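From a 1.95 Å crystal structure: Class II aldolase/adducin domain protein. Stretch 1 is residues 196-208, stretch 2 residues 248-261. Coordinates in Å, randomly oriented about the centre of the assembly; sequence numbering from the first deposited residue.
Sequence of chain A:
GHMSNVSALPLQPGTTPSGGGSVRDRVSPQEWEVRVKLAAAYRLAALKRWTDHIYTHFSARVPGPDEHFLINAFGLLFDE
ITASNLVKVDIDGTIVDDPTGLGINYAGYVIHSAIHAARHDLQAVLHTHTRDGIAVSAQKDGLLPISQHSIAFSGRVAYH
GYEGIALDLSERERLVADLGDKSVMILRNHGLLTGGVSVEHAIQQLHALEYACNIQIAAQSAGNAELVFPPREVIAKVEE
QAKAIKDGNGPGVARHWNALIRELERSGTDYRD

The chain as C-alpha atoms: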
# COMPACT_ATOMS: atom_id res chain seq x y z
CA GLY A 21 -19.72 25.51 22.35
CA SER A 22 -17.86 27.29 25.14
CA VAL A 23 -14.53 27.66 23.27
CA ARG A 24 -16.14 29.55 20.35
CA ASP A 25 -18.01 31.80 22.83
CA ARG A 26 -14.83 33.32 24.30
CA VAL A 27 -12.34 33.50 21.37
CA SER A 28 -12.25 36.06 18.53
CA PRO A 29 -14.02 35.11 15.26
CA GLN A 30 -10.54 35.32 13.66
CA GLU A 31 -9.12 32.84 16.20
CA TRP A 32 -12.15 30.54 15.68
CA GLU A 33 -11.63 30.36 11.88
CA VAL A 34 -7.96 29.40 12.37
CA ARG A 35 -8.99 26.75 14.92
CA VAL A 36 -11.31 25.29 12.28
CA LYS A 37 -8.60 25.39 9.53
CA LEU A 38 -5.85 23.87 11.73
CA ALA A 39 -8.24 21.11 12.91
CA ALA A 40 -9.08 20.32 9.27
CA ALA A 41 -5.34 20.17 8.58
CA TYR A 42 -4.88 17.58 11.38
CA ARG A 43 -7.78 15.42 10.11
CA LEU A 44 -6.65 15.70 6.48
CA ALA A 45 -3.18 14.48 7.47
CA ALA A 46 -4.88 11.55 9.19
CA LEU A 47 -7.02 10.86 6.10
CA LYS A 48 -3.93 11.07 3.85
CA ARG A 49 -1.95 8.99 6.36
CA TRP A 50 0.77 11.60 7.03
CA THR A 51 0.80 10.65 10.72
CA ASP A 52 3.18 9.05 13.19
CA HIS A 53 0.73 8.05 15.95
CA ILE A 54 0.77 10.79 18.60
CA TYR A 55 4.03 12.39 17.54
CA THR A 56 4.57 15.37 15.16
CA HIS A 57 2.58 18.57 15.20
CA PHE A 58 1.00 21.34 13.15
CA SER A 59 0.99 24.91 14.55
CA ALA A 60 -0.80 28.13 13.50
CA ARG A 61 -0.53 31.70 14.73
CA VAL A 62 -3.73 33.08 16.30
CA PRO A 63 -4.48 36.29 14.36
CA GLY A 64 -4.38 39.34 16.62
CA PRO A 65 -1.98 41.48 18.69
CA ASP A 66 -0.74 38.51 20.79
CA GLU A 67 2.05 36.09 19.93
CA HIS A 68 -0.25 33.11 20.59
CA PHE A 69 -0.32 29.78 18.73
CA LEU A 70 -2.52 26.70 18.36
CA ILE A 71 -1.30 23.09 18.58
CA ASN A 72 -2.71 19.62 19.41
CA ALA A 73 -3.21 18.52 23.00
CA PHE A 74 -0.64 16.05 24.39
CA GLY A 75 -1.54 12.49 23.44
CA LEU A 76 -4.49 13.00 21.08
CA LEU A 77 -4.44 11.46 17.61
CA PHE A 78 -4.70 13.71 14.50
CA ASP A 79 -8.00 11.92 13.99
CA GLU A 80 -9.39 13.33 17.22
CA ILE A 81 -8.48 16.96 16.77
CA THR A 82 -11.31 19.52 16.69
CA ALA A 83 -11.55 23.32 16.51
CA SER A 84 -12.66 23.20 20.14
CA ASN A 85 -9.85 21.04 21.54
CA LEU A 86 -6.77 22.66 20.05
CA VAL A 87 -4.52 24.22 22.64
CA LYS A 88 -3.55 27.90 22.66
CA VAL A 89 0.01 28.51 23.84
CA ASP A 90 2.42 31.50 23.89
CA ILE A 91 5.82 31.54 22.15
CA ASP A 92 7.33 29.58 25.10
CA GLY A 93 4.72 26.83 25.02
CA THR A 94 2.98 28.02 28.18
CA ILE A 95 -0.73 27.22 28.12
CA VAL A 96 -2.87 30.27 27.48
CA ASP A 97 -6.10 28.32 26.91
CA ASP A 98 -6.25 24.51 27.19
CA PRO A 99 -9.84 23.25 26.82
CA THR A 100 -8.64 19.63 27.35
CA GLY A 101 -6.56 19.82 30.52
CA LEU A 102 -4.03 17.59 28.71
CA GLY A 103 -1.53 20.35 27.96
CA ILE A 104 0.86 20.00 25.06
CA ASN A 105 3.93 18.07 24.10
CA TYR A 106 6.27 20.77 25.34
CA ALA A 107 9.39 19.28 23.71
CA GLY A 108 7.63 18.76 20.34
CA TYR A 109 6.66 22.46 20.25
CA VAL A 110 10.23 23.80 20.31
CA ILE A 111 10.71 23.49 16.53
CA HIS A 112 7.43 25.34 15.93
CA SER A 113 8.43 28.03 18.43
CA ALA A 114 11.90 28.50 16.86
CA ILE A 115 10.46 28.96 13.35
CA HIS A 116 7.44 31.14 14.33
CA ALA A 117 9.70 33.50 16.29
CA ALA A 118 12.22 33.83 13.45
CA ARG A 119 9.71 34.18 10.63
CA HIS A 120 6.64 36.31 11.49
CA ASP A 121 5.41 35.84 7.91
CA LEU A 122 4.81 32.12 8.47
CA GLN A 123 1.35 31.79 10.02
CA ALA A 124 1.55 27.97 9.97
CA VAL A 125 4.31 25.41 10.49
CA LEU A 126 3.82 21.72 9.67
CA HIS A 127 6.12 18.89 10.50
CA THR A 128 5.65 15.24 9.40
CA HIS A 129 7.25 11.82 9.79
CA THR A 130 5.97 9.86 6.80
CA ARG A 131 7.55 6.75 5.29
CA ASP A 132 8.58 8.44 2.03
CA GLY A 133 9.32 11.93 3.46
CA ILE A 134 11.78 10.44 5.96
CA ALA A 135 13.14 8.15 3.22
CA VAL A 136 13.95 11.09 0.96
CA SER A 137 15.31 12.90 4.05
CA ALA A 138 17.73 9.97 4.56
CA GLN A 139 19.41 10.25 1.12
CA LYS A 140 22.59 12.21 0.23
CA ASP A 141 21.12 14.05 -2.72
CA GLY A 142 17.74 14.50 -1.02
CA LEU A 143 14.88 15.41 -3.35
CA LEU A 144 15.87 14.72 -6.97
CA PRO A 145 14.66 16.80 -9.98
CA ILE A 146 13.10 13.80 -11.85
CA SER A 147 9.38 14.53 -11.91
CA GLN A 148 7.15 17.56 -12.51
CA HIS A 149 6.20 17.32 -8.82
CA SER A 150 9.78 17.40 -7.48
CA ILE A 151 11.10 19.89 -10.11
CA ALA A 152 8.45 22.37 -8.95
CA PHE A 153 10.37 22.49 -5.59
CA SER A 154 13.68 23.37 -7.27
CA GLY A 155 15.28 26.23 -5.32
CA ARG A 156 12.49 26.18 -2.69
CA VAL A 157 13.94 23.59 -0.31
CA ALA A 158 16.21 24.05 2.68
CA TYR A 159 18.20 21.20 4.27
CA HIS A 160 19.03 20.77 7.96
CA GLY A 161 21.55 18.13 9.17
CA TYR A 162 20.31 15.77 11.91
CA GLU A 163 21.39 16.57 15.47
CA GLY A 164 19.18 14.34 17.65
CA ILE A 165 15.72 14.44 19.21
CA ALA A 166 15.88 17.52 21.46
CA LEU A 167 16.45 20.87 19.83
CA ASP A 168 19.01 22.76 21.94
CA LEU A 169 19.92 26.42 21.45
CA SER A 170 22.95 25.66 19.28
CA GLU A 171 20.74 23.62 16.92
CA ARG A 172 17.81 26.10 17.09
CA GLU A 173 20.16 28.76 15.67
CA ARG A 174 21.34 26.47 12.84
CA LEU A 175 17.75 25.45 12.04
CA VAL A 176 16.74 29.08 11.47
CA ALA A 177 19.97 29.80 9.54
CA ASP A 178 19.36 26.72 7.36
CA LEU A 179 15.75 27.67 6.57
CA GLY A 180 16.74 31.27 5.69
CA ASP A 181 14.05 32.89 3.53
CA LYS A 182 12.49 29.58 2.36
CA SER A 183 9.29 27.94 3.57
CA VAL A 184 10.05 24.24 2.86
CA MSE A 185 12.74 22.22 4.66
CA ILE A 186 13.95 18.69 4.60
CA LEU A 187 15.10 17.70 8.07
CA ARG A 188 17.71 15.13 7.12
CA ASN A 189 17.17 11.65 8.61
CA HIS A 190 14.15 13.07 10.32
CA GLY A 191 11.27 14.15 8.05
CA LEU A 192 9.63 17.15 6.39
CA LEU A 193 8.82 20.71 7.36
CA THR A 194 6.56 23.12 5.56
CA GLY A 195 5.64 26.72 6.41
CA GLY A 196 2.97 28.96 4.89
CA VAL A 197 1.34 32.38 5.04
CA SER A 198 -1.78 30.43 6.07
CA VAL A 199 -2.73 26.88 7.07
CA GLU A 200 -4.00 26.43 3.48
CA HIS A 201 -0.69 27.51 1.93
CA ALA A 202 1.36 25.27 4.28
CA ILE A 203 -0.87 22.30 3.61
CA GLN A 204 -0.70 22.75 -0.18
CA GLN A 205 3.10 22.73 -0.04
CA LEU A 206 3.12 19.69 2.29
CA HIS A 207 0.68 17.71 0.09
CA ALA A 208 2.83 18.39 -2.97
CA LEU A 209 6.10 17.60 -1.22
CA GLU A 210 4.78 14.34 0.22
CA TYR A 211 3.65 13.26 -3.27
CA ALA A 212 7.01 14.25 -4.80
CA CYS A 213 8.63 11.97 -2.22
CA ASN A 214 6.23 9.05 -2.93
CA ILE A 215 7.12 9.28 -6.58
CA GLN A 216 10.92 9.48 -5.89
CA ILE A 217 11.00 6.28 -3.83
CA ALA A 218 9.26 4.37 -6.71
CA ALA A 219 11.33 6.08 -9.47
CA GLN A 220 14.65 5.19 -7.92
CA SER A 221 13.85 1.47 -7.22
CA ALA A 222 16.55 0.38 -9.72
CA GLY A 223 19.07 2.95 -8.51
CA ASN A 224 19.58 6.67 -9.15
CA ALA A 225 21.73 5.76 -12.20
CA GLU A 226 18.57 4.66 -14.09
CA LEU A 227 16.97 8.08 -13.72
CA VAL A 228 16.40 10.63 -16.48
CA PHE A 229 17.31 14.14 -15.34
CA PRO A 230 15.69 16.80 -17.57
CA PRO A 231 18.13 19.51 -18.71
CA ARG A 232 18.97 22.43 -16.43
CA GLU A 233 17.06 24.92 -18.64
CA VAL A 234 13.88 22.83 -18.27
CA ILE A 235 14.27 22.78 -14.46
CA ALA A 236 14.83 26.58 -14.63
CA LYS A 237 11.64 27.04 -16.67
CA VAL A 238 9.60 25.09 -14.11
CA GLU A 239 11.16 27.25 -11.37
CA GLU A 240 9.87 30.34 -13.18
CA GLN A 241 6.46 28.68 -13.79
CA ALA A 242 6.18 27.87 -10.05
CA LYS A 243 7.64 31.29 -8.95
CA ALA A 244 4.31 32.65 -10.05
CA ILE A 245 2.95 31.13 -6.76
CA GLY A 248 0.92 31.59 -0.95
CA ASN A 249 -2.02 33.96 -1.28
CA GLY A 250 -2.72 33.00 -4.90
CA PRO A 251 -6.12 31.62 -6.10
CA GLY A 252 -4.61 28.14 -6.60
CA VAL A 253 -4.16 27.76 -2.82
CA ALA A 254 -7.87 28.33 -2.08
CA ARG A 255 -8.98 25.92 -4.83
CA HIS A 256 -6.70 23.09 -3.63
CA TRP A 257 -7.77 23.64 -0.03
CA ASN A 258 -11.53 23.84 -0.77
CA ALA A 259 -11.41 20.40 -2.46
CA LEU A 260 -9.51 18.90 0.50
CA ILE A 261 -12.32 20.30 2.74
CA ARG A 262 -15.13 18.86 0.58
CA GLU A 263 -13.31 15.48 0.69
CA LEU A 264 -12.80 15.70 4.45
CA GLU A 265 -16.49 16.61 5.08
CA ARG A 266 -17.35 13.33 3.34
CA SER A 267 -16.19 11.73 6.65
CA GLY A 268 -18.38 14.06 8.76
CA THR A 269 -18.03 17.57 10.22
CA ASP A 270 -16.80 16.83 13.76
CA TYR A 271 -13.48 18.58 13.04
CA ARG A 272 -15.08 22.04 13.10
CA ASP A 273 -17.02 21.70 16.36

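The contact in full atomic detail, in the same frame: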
# COMPACT_ATOMS: atom_id res chain seq x y z
N GLY A 196 3.85 28.25 5.81
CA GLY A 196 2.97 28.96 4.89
C GLY A 196 2.43 30.23 5.49
O GLY A 196 2.50 30.42 6.72
N VAL A 197 1.91 31.10 4.64
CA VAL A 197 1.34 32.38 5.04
C VAL A 197 -0.06 32.12 5.63
O VAL A 197 -0.71 33.03 6.14
CB VAL A 197 1.25 33.37 3.85
CG1 VAL A 197 2.65 33.60 3.23
CG2 VAL A 197 0.27 32.87 2.80
N SER A 198 -0.50 30.86 5.52
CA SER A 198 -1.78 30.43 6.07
C SER A 198 -1.67 28.92 6.24
O SER A 198 -0.73 28.31 5.72
CB SER A 198 -2.90 30.75 5.07
OG SER A 198 -2.73 30.03 3.86
N VAL A 199 -2.61 28.33 6.96
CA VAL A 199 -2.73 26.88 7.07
C VAL A 199 -2.91 26.26 5.66
O VAL A 199 -2.28 25.26 5.33
CB VAL A 199 -3.92 26.48 8.00
CG1 VAL A 199 -4.23 24.98 7.90
CG2 VAL A 199 -3.63 26.88 9.46
N GLU A 200 -3.71 26.91 4.84
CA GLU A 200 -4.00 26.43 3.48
C GLU A 200 -2.72 26.37 2.63
O GLU A 200 -2.45 25.39 1.94
CB GLU A 200 -5.04 27.31 2.80
CG GLU A 200 -6.36 27.49 3.59
CD GLU A 200 -6.41 28.77 4.42
OE1 GLU A 200 -5.60 28.91 5.37
OE2 GLU A 200 -7.27 29.61 4.15
N HIS A 201 -1.95 27.45 2.68
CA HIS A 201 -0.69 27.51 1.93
C HIS A 201 0.31 26.42 2.38
O HIS A 201 0.94 25.74 1.54
CB HIS A 201 -0.11 28.93 2.03
CG HIS A 201 1.22 29.08 1.34
ND1 HIS A 201 2.20 29.94 1.81
CD2 HIS A 201 1.73 28.49 0.24
CE1 HIS A 201 3.26 29.86 1.02
NE2 HIS A 201 3.00 28.98 0.06
N ALA A 202 0.48 26.27 3.70
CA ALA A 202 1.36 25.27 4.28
C ALA A 202 0.94 23.86 3.89
O ALA A 202 1.77 23.02 3.54
CB ALA A 202 1.43 25.43 5.84
N ILE A 203 -0.36 23.61 3.94
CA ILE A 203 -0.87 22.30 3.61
C ILE A 203 -0.71 21.99 2.12
O ILE A 203 -0.47 20.82 1.76
CB ILE A 203 -2.38 22.19 4.02
CG1 ILE A 203 -2.49 21.88 5.52
CG2 ILE A 203 -3.07 21.12 3.20
CD1 ILE A 203 -1.98 20.48 5.99
N GLN A 204 -0.85 23.00 1.24
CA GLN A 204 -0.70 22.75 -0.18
C GLN A 204 0.73 22.34 -0.46
O GLN A 204 0.97 21.38 -1.17
CB GLN A 204 -1.04 23.97 -1.06
CG GLN A 204 -0.95 23.63 -2.59
CD GLN A 204 -1.39 24.76 -3.52
OE1 GLN A 204 -1.30 25.93 -3.18
NE2 GLN A 204 -1.85 24.40 -4.71
N GLN A 205 1.69 23.07 0.13
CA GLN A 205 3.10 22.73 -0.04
C GLN A 205 3.43 21.34 0.51
O GLN A 205 4.21 20.60 -0.09
CB GLN A 205 3.97 23.78 0.65
CG GLN A 205 3.80 25.22 0.12
CD GLN A 205 5.05 26.03 0.36
OE1 GLN A 205 5.88 26.17 -0.54
NE2 GLN A 205 5.20 26.55 1.57
N LEU A 206 2.83 20.99 1.66
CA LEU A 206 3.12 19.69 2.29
C LEU A 206 2.58 18.52 1.43
O LEU A 206 3.29 17.54 1.19
CB LEU A 206 2.57 19.61 3.72
CG LEU A 206 2.73 18.26 4.45
CD1 LEU A 206 4.19 17.96 4.73
CD2 LEU A 206 1.87 18.26 5.74
N HIS A 207 1.32 18.64 1.03
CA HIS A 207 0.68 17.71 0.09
C HIS A 207 1.51 17.46 -1.16
O HIS A 207 1.68 16.30 -1.57
CB HIS A 207 -0.72 18.22 -0.27
CG HIS A 207 -1.59 17.22 -0.97
ND1 HIS A 207 -2.85 17.54 -1.44
CD2 HIS A 207 -1.40 15.91 -1.27
CE1 HIS A 207 -3.40 16.48 -2.00
NE2 HIS A 207 -2.54 15.47 -1.91
N ALA A 208 2.02 18.52 -1.78
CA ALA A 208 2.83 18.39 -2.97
C ALA A 208 4.17 17.75 -2.69
O ALA A 208 4.65 16.95 -3.50
CB ALA A 208 3.04 19.74 -3.66
N GLY A 248 1.81 32.45 -1.74
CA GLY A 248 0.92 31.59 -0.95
C GLY A 248 -0.49 32.15 -0.75
O GLY A 248 -1.34 31.52 -0.12
N ASN A 249 -0.70 33.34 -1.29
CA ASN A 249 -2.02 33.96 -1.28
C ASN A 249 -2.72 33.93 -2.63
O ASN A 249 -3.77 34.54 -2.80
CB ASN A 249 -1.95 35.40 -0.74
CG ASN A 249 -1.92 35.44 0.77
OD1 ASN A 249 -2.74 34.81 1.44
ND2 ASN A 249 -0.96 36.19 1.33
N GLY A 250 -2.13 33.20 -3.58
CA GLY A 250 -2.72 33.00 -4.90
C GLY A 250 -4.02 32.19 -4.90
O GLY A 250 -4.29 31.44 -3.96
N PRO A 251 -4.83 32.34 -5.96
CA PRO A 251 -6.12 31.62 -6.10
C PRO A 251 -6.01 30.08 -6.18
O PRO A 251 -6.97 29.36 -5.88
CB PRO A 251 -6.72 32.19 -7.40
CG PRO A 251 -5.62 32.92 -8.08
CD PRO A 251 -4.59 33.29 -7.06
N GLY A 252 -4.83 29.58 -6.56
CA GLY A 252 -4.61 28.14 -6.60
C GLY A 252 -4.58 27.48 -5.23
O GLY A 252 -4.89 26.30 -5.09
N VAL A 253 -4.19 28.25 -4.20
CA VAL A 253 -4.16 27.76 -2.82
C VAL A 253 -5.59 27.48 -2.32
O VAL A 253 -5.87 26.40 -1.80
CB VAL A 253 -3.42 28.75 -1.87
CG1 VAL A 253 -3.51 28.31 -0.43
CG2 VAL A 253 -1.95 28.90 -2.29
N ALA A 254 -6.48 28.45 -2.51
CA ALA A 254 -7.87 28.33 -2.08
C ALA A 254 -8.58 27.16 -2.76
O ALA A 254 -9.30 26.41 -2.13
CB ALA A 254 -8.63 29.64 -2.34
N ARG A 255 -8.34 26.99 -4.06
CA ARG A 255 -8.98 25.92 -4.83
C ARG A 255 -8.58 24.53 -4.32
O ARG A 255 -9.42 23.65 -4.12
CB ARG A 255 -8.65 26.09 -6.31
CG ARG A 255 -9.34 25.14 -7.26
CD ARG A 255 -8.96 25.40 -8.73
NE ARG A 255 -9.29 26.77 -9.11
CZ ARG A 255 -8.39 27.71 -9.36
NH1 ARG A 255 -7.09 27.44 -9.32
NH2 ARG A 255 -8.80 28.93 -9.68
N HIS A 256 -7.27 24.33 -4.15
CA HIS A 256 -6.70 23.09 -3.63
C HIS A 256 -7.27 22.79 -2.25
O HIS A 256 -7.64 21.66 -1.96
CB HIS A 256 -5.17 23.25 -3.55
CG HIS A 256 -4.44 22.01 -3.16
ND1 HIS A 256 -3.65 21.30 -4.04
CD2 HIS A 256 -4.31 21.40 -1.96
CE1 HIS A 256 -3.09 20.28 -3.41
NE2 HIS A 256 -3.47 20.32 -2.14
N TRP A 257 -7.32 23.81 -1.40
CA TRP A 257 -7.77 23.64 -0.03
C TRP A 257 -9.26 23.31 0.01
O TRP A 257 -9.68 22.44 0.79
CB TRP A 257 -7.52 24.92 0.77
CG TRP A 257 -8.14 24.89 2.15
CD1 TRP A 257 -9.33 25.46 2.55
CD2 TRP A 257 -7.57 24.28 3.31
NE1 TRP A 257 -9.52 25.23 3.90
CE2 TRP A 257 -8.47 24.49 4.38
CE3 TRP A 257 -6.39 23.55 3.55
CZ2 TRP A 257 -8.22 24.02 5.68
CZ3 TRP A 257 -6.14 23.07 4.83
CH2 TRP A 257 -7.05 23.31 5.88
N ASN A 258 -10.05 24.00 -0.80
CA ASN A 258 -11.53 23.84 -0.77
C ASN A 258 -11.95 22.41 -1.17
O ASN A 258 -12.99 21.91 -0.71
CB ASN A 258 -12.20 24.84 -1.72
CG ASN A 258 -12.17 26.26 -1.21
OD1 ASN A 258 -11.89 26.52 -0.04
ND2 ASN A 258 -12.50 27.20 -2.08
N ALA A 259 -11.17 21.79 -2.05
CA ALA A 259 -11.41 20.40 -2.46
C ALA A 259 -11.02 19.44 -1.33
O ALA A 259 -11.75 18.50 -1.04
CB ALA A 259 -10.66 20.05 -3.75
N LEU A 260 -9.88 19.67 -0.70
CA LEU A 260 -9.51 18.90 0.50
C LEU A 260 -10.63 18.94 1.54
O LEU A 260 -10.98 17.90 2.10
CB LEU A 260 -8.20 19.40 1.10
CG LEU A 260 -6.95 19.06 0.27
CD1 LEU A 260 -5.69 19.57 0.95
CD2 LEU A 260 -6.81 17.56 -0.00
N ILE A 261 -11.18 20.12 1.79
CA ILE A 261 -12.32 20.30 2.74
C ILE A 261 -13.57 19.52 2.34
O ILE A 261 -14.16 18.85 3.17
CB ILE A 261 -12.67 21.80 2.96
CG1 ILE A 261 -11.53 22.53 3.67
CG2 ILE A 261 -14.02 21.98 3.73
CD1 ILE A 261 -11.15 21.96 5.02
O HOH W 1 -3.46 31.34 1.64
O HOH W 2 -4.56 24.30 0.04

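Two helices of one chain, 199-208 and 251-261, cross at 79° with axes 9.1 Å apart at their closest and pack mainly through apolar and CH-pi contacts, supplemented by one direct hydrogen bond between histidines and two bridging waters; together the stretches bury 692 Å². Trp 257, whose CA-to-CB bond points toward the first helix, gives up the largest area of any residue here, 90 Å². Glu 200 CG lies over the face of the Trp 257 five-membered ring, 3.5 Å from its centroid and 13° off the normal, so the aliphatic part of the glutamate covers the indole while its carboxylate, at the end of the side chain, stays clear of the ring. The six-membered part of the indole meets the branched side chains one turn apart: Val 199 CG1 is 3.8 Å from Trp 257 CH2, and Ile 203 CG1 approaches the ring edge, 3.9 Å from Trp 257 CZ3. Ile 203 also reaches the next turn of the second helix, with its CG2 3.8 Å from Leu 260 CD1, so that it touches both Trp 257 and Leu 260.

Nearby, His 207 and His 256, both with chi1 in the t well, meet rim to rim, their planes at 75°. His 207 ND1 and His 256 NE2 are 2.9 Å apart in a hydrogen bond that either ring could donate. Gln 204 CG covers one face of the His 256 ring, 3.9 Å from its centroid, and the extended glutamine carries its OE1 to 3.2 Å from Val 253 CG2; its NE2 is satisfied elsewhere in the structure. Val 253 also packs against Glu 200, CG1 to CB at 3.7 Å.

At the start of the first helix the fit depends on glycine. Gly 248 CA sits almost squarely over the His 201 ring, 3.3 Å from the centroid and 3° off the normal; an ideal CB on Gly 248 would lie 2.1 Å from His 201 ND1, a clash. The ring is steadied within its own stretch, where Val 197 N donates to His 201 ND1 at 3.1 Å. Ser 198 caps the helix, its OG accepting from His 201 N at 2.9 Å, and the same OG is 2.7 Å from water 1, which donates to Gly 248 O at 2.8 Å. Val 197 CG2 borders this site, 3.6 Å from Gly 248 O. Water 2 links the helix backbones, donating to Glu 200 O at 3.0 Å and to Val 253 O at 3.1 Å.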